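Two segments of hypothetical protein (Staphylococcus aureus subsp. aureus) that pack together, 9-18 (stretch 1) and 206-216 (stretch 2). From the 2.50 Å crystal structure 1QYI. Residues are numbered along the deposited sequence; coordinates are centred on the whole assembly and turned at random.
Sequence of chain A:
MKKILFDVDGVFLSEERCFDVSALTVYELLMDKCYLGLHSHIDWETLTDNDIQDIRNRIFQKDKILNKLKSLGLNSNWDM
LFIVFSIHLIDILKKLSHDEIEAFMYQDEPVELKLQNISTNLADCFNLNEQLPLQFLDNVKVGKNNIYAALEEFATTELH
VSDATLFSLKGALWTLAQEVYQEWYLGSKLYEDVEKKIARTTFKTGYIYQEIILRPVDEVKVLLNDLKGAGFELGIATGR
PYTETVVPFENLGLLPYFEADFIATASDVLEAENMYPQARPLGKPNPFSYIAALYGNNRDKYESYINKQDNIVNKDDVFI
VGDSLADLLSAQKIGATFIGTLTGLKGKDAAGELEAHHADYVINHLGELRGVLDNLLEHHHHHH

Stretch 1 9-18: DGVFLSEERC
Stretch 2 (206-216) GYIYQEIILRP

Stretch 1 is a loop that enters a helix at Glu 16; stretch 2 opens with a type I turn, Gly 206 to Tyr 209, then runs extended from Glu 211 to Ile 213. They run antiparallel and share a single beta bridge, Leu 13 with Ile 213, CA atoms 4.8 Å apart. The contact buries 657 Å², both sides summed.

Gly 10 has phi/psi 88/-3, where a CB would jam against the preceding carbonyl O, so glycine suits it. Gly 10 N donates a hydrogen bond to Leu 13 O at 2.9 Å, closing the loop. Leu 214 (m, t) points toward this loop; its CD1 lies 3.3 Å from Val 11 N and 3.1 Å from Leu 13 O.

Val 11 (t) and Phe 12 (m) are buried and point away, so backbone makes their contacts. Phe 12 O accepts a hydrogen bond from Leu 214 N at 3.1 Å. Leu 13 (-127/162) is extended. Its CA is 3.5 Å from Ile 212 O, a CA-H...O contact. Its side chain (m, t) points away overall, yet CD1 reaches Glu 211 CG at 3.7 Å.

Ser 14 (-111/175) points toward stretch 2. Its N donates to Ile 212 O at 3.2 Å, completing the bridge's hydrogen-bond pair. With chi1 p, its OG also donates weakly to Ile 212 O at 3.4 Å. A small polar side chain fits here, with OG only 3.1 Å from Ile 212 CB.

Glu 15 points away. Glu 16 CB packs 3.8 Å from Ile 212 CG1. Ile 212 has chi1 near -1°, and its CD1 lies 3.6 Å from Arg 17 N.

Arg 17, buried, loses 118 Å² to stretch 2. Its chi angles are -143°, 87°, -104° and -153°. Arg 17 NH1 donates to Gln 210 O at 3.1 Å, near the guanidinium plane. Tyr 207 (m) brings CD1 over one guanidinium face, and its CB is 3.9 Å from Arg 17 CG. The long side chain thus combines carbon packing with a polar end.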

ATOM      1  N   ASP A   9       7.855  -4.599  -3.889  1.00 20.21           N
ATOM      2  CA  ASP A   9       8.057  -4.093  -2.546  1.00 21.69           C
ATOM      3  C   ASP A   9       8.823  -5.114  -1.741  1.00 21.31           C
ATOM      4  O   ASP A   9       8.566  -6.317  -1.838  1.00 21.49           O
ATOM      5  CB  ASP A   9       6.734  -3.769  -1.842  1.00 23.19           C
ATOM      6  CG  ASP A   9       6.030  -2.558  -2.440  1.00 25.85           C
ATOM      7  OD1 ASP A   9       6.721  -1.625  -2.915  1.00 24.54           O
ATOM      8  OD2 ASP A   9       4.780  -2.536  -2.418  1.00 28.39           O
ATOM      9  N   GLY A  10       9.772  -4.611  -0.952  1.00 19.51           N
ATOM     10  CA  GLY A  10      10.601  -5.458  -0.121  1.00 18.76           C
ATOM     11  C   GLY A  10      11.827  -5.942  -0.869  1.00 19.54           C
ATOM     12  O   GLY A  10      12.669  -6.624  -0.288  1.00 17.83           O
ATOM     13  N   VAL A  11      11.926  -5.581  -2.151  1.00 19.55           N
ATOM     14  CA  VAL A  11      13.045  -5.993  -3.000  1.00 19.40           C
ATOM     15  C   VAL A  11      13.736  -4.809  -3.673  1.00 21.33           C
ATOM     16  O   VAL A  11      14.918  -4.547  -3.451  1.00 20.13           O
ATOM     17  CB  VAL A  11      12.574  -6.950  -4.128  1.00 17.30           C
ATOM     18  CG1 VAL A  11      13.728  -7.251  -5.068  1.00 16.96           C
ATOM     19  CG2 VAL A  11      12.020  -8.230  -3.537  1.00 15.83           C
ATOM     20  N   PHE A  12      12.977  -4.120  -4.521  1.00 22.58           N
ATOM     21  CA  PHE A  12      13.460  -2.968  -5.274  1.00 20.29           C
ATOM     22  C   PHE A  12      13.013  -1.667  -4.618  1.00 21.03           C
ATOM     23  O   PHE A  12      13.784  -0.708  -4.518  1.00 22.34           O
ATOM     24  CB  PHE A  12      12.906  -3.019  -6.699  1.00 18.33           C
ATOM     25  CG  PHE A  12      13.507  -4.107  -7.559  1.00 17.36           C
ATOM     26  CD1 PHE A  12      14.768  -3.942  -8.144  1.00 12.88           C
ATOM     27  CD2 PHE A  12      12.796  -5.279  -7.821  1.00 15.34           C
ATOM     28  CE1 PHE A  12      15.312  -4.923  -8.984  1.00 13.08           C
ATOM     29  CE2 PHE A  12      13.330  -6.265  -8.658  1.00 16.45           C
ATOM     30  CZ  PHE A  12      14.597  -6.086  -9.245  1.00 13.67           C
ATOM     31  N   LEU A  13      11.756  -1.634  -4.183  1.00 19.67           N
ATOM     32  CA  LEU A  13      11.185  -0.447  -3.548  1.00 17.96           C
ATOM     33  C   LEU A  13      10.569  -0.795  -2.196  1.00 17.73           C
ATOM     34  O   LEU A  13      10.304  -1.958  -1.914  1.00 17.48           O
ATOM     35  CB  LEU A  13      10.097   0.136  -4.444  1.00 18.12           C
ATOM     36  CG  LEU A  13      10.356   0.292  -5.947  1.00 20.97           C
ATOM     37  CD1 LEU A  13       9.060   0.746  -6.599  1.00 18.50           C
ATOM     38  CD2 LEU A  13      11.481   1.299  -6.223  1.00 21.33           C
ATOM     39  N   SER A  14      10.347   0.206  -1.356  1.00 18.47           N
ATOM     40  CA  SER A  14       9.732  -0.057  -0.066  1.00 21.81           C
ATOM     41  C   SER A  14       8.338   0.541  -0.077  1.00 23.10           C
ATOM     42  O   SER A  14       7.955   1.194  -1.045  1.00 22.47           O
ATOM     43  CB  SER A  14      10.567   0.528   1.074  1.00 23.21           C
ATOM     44  OG  SER A  14      10.874   1.889   0.848  1.00 29.71           O
ATOM     45  N   GLU A  15       7.574   0.304   0.986  1.00 25.60           N
ATOM     46  CA  GLU A  15       6.206   0.812   1.080  1.00 26.77           C
ATOM     47  C   GLU A  15       6.082   2.086   1.905  1.00 27.16           C
ATOM     48  O   GLU A  15       4.985   2.618   2.057  1.00 26.73           O
ATOM     49  CB  GLU A  15       5.298  -0.252   1.694  1.00 28.48           C
ATOM     50  CG  GLU A  15       5.058  -1.470   0.824  1.00 31.98           C
ATOM     51  CD  GLU A  15       4.255  -2.537   1.549  1.00 34.40           C
ATOM     52  OE1 GLU A  15       4.719  -3.006   2.611  1.00 36.32           O
ATOM     53  OE2 GLU A  15       3.165  -2.909   1.058  1.00 35.66           O
ATOM     54  N   GLU A  16       7.210   2.561   2.430  1.00 27.14           N
ATOM     55  CA  GLU A  16       7.255   3.760   3.271  1.00 25.75           C
ATOM     56  C   GLU A  16       6.451   4.948   2.756  1.00 26.44           C
ATOM     57  O   GLU A  16       5.685   5.561   3.505  1.00 26.30           O
ATOM     58  CB  GLU A  16       8.710   4.203   3.469  1.00 26.32           C
ATOM     59  CG  GLU A  16       9.528   3.274   4.357  1.00 26.54           C
ATOM     60  CD  GLU A  16       8.953   3.165   5.761  1.00 25.47           C
ATOM     61  OE1 GLU A  16       8.779   4.208   6.430  1.00 23.66           O
ATOM     62  OE2 GLU A  16       8.684   2.031   6.199  1.00 25.81           O
ATOM     63  N   ARG A  17       6.639   5.280   1.481  1.00 26.22           N
ATOM     64  CA  ARG A  17       5.949   6.404   0.867  1.00 26.12           C
ATOM     65  C   ARG A  17       4.438   6.280   1.055  1.00 26.62           C
ATOM     66  O   ARG A  17       3.743   7.286   1.174  1.00 23.59           O
ATOM     67  CB  ARG A  17       6.284   6.476  -0.623  1.00 26.05           C
ATOM     68  CG  ARG A  17       6.426   7.887  -1.170  1.00 26.86           C
ATOM     69  CD  ARG A  17       7.847   8.427  -1.010  1.00 26.02           C
ATOM     70  NE  ARG A  17       7.972   9.401   0.074  1.00 27.65           N
ATOM     71  CZ  ARG A  17       8.892  10.369   0.112  1.00 27.03           C
ATOM     72  NH1 ARG A  17       9.770  10.502  -0.870  1.00 26.00           N
ATOM     73  NH2 ARG A  17       8.934  11.215   1.131  1.00 26.52           N
ATOM     74  N   CYS A  18       3.931   5.046   1.073  1.00 28.66           N
ATOM     75  CA  CYS A  18       2.504   4.836   1.264  1.00 29.12           C
ATOM     76  C   CYS A  18       2.112   5.422   2.613  1.00 29.33           C
ATOM     77  O   CYS A  18       1.157   6.201   2.707  1.00 31.67           O
ATOM     78  CB  CYS A  18       2.153   3.343   1.222  1.00 30.65           C
ATOM     79  SG  CYS A  18       2.127   2.608  -0.448  1.00 31.19           S
ATOM     80  N   GLY A 206       2.735  13.744  -7.664  1.00 21.14           N
ATOM     81  CA  GLY A 206       2.669  12.317  -7.426  1.00 21.96           C
ATOM     82  C   GLY A 206       3.931  11.687  -6.863  1.00 22.80           C
ATOM     83  O   GLY A 206       4.936  11.524  -7.561  1.00 22.41           O
ATOM     84  N   TYR A 207       3.868  11.307  -5.592  1.00 21.87           N
ATOM     85  CA  TYR A 207       4.994  10.684  -4.927  1.00 21.04           C
ATOM     86  C   TYR A 207       5.291   9.304  -5.488  1.00 21.89           C
ATOM     87  O   TYR A 207       6.102   8.561  -4.934  1.00 20.59           O
ATOM     88  CB  TYR A 207       4.727  10.615  -3.423  1.00 20.22           C
ATOM     89  CG  TYR A 207       4.775  11.979  -2.781  1.00 18.66           C
ATOM     90  CD1 TYR A 207       5.998  12.585  -2.484  1.00 18.04           C
ATOM     91  CD2 TYR A 207       3.610  12.699  -2.547  1.00 16.34           C
ATOM     92  CE1 TYR A 207       6.059  13.879  -1.975  1.00 15.25           C
ATOM     93  CE2 TYR A 207       3.664  13.996  -2.038  1.00 17.60           C
ATOM     94  CZ  TYR A 207       4.895  14.574  -1.758  1.00 15.90           C
ATOM     95  OH  TYR A 207       4.956  15.857  -1.273  1.00 21.24           O
ATOM     96  N   ILE A 208       4.620   8.949  -6.577  1.00 22.08           N
ATOM     97  CA  ILE A 208       4.865   7.658  -7.202  1.00 22.37           C
ATOM     98  C   ILE A 208       6.198   7.816  -7.913  1.00 22.92           C
ATOM     99  O   ILE A 208       6.920   6.849  -8.136  1.00 23.97           O
ATOM    100  CB  ILE A 208       3.754   7.292  -8.232  1.00 23.23           C
ATOM    101  CG1 ILE A 208       3.956   5.863  -8.718  1.00 21.20           C
ATOM    102  CG2 ILE A 208       3.798   8.238  -9.442  1.00 22.43           C
ATOM    103  CD1 ILE A 208       2.813   5.364  -9.570  1.00 22.52           C
ATOM    104  N   TYR A 209       6.519   9.062  -8.250  1.00 24.23           N
ATOM    105  CA  TYR A 209       7.771   9.385  -8.915  1.00 24.64           C
ATOM    106  C   TYR A 209       8.919   9.586  -7.922  1.00 24.03           C
ATOM    107  O   TYR A 209      10.068   9.700  -8.325  1.00 24.17           O
ATOM    108  CB  TYR A 209       7.592  10.641  -9.759  1.00 21.99           C
ATOM    109  CG  TYR A 209       6.601  10.483 -10.871  1.00 22.51           C
ATOM    110  CD1 TYR A 209       6.934   9.804 -12.040  1.00 18.80           C
ATOM    111  CD2 TYR A 209       5.337  11.065 -10.780  1.00 23.25           C
ATOM    112  CE1 TYR A 209       6.031   9.727 -13.102  1.00 20.51           C
ATOM    113  CE2 TYR A 209       4.429  10.987 -11.827  1.00 21.86           C
ATOM    114  CZ  TYR A 209       4.781  10.322 -12.990  1.00 21.76           C
ATOM    115  OH  TYR A 209       3.886  10.278 -14.046  1.00 19.61           O
ATOM    116  N   GLN A 210       8.611   9.634  -6.632  1.00 24.45           N
ATOM    117  CA  GLN A 210       9.655   9.818  -5.630  1.00 26.96           C
ATOM    118  C   GLN A 210       9.604   8.651  -4.669  1.00 28.00           C
ATOM    119  O   GLN A 210       9.672   8.824  -3.450  1.00 29.00           O
ATOM    120  CB  GLN A 210       9.454  11.120  -4.855  1.00 27.10           C
ATOM    121  CG  GLN A 210       9.009  12.274  -5.730  1.00 29.77           C
ATOM    122  CD  GLN A 210       9.085  13.601  -5.024  1.00 30.87           C
ATOM    123  OE1 GLN A 210       8.550  14.595  -5.505  1.00 32.57           O
ATOM    124  NE2 GLN A 210       9.768  13.632  -3.884  1.00 33.01           N
ATOM    125  N   GLU A 211       9.476   7.457  -5.234  1.00 27.31           N
ATOM    126  CA  GLU A 211       9.392   6.229  -4.460  1.00 25.94           C
ATOM    127  C   GLU A 211      10.726   5.962  -3.742  1.00 26.30           C
ATOM    128  O   GLU A 211      11.808   6.264  -4.255  1.00 24.49           O
ATOM    129  CB  GLU A 211       9.024   5.077  -5.406  1.00 23.33           C
ATOM    130  CG  GLU A 211       8.327   3.886  -4.756  1.00 24.21           C
ATOM    131  CD  GLU A 211       6.826   4.102  -4.516  1.00 22.64           C
ATOM    132  OE1 GLU A 211       6.091   4.423  -5.469  1.00 21.51           O
ATOM    133  OE2 GLU A 211       6.372   3.934  -3.368  1.00 21.86           O
ATOM    134  N   ILE A 212      10.625   5.415  -2.535  1.00 27.71           N
ATOM    135  CA  ILE A 212      11.779   5.085  -1.702  1.00 28.75           C
ATOM    136  C   ILE A 212      12.525   3.858  -2.253  1.00 30.27           C
ATOM    137  O   ILE A 212      11.995   2.748  -2.282  1.00 27.05           O
ATOM    138  CB  ILE A 212      11.346   4.806  -0.241  1.00 27.91           C
ATOM    139  CG1 ILE A 212       9.834   4.978  -0.083  1.00 31.84           C
ATOM    140  CG2 ILE A 212      12.015   5.794   0.686  1.00 30.53           C
ATOM    141  CD1 ILE A 212       8.947   4.029  -0.928  1.00 28.29           C
ATOM    142  N   ILE A 213      13.763   4.065  -2.680  1.00 31.45           N
ATOM    143  CA  ILE A 213      14.546   2.982  -3.237  1.00 33.67           C
ATOM    144  C   ILE A 213      15.186   2.157  -2.125  1.00 35.07           C
ATOM    145  O   ILE A 213      15.563   2.694  -1.079  1.00 36.22           O
ATOM    146  CB  ILE A 213      15.669   3.519  -4.152  1.00 33.92           C
ATOM    147  CG1 ILE A 213      15.240   4.819  -4.847  1.00 33.10           C
ATOM    148  CG2 ILE A 213      16.067   2.442  -5.146  1.00 33.32           C
ATOM    149  CD1 ILE A 213      14.094   4.684  -5.836  1.00 36.68           C
ATOM    150  N   LEU A 214      15.313   0.852  -2.349  1.00 34.16           N
ATOM    151  CA  LEU A 214      15.927  -0.016  -1.354  1.00 34.25           C
ATOM    152  C   LEU A 214      17.408  -0.179  -1.688  1.00 35.72           C
ATOM    153  O   LEU A 214      18.254  -0.219  -0.793  1.00 35.05           O
ATOM    154  CB  LEU A 214      15.221  -1.375  -1.315  1.00 33.28           C
ATOM    155  CG  LEU A 214      13.833  -1.462  -0.661  1.00 30.74           C
ATOM    156  CD1 LEU A 214      13.176  -2.756  -1.100  1.00 31.42           C
ATOM    157  CD2 LEU A 214      13.927  -1.399   0.864  1.00 27.12           C
ATOM    158  N   ARG A 215      17.713  -0.250  -2.980  1.00 37.07           N
ATOM    159  CA  ARG A 215      19.087  -0.384  -3.448  1.00 39.54           C
ATOM    160  C   ARG A 215      19.377   0.603  -4.588  1.00 40.88           C
ATOM    161  O   ARG A 215      18.568   0.752  -5.503  1.00 41.70           O
ATOM    162  CB  ARG A 215      19.338  -1.812  -3.929  1.00 39.46           C
ATOM    163  CG  ARG A 215      19.507  -2.815  -2.813  1.00 41.12           C
ATOM    164  CD  ARG A 215      20.886  -3.438  -2.864  1.00 41.76           C
ATOM    165  NE  ARG A 215      21.894  -2.659  -2.160  1.00 41.11           N
ATOM    166  CZ  ARG A 215      23.193  -2.745  -2.414  1.00 40.93           C
ATOM    167  NH1 ARG A 215      23.628  -3.566  -3.356  1.00 41.65           N
ATOM    168  NH2 ARG A 215      24.058  -2.024  -1.717  1.00 42.31           N
ATOM    169  N   PRO A 216      20.543   1.281  -4.550  1.00 41.20           N
ATOM    170  CA  PRO A 216      20.918   2.247  -5.591  1.00 42.03           C
ATOM    171  C   PRO A 216      20.622   1.679  -6.962  1.00 42.27           C
ATOM    172  O   PRO A 216      21.145   0.633  -7.316  1.00 43.58           O
ATOM    173  CB  PRO A 216      22.415   2.435  -5.370  1.00 43.03           C
ATOM    174  CG  PRO A 216      22.558   2.248  -3.900  1.00 43.11           C
ATOM    175  CD  PRO A 216      21.655   1.073  -3.605  1.00 42.10           C
TER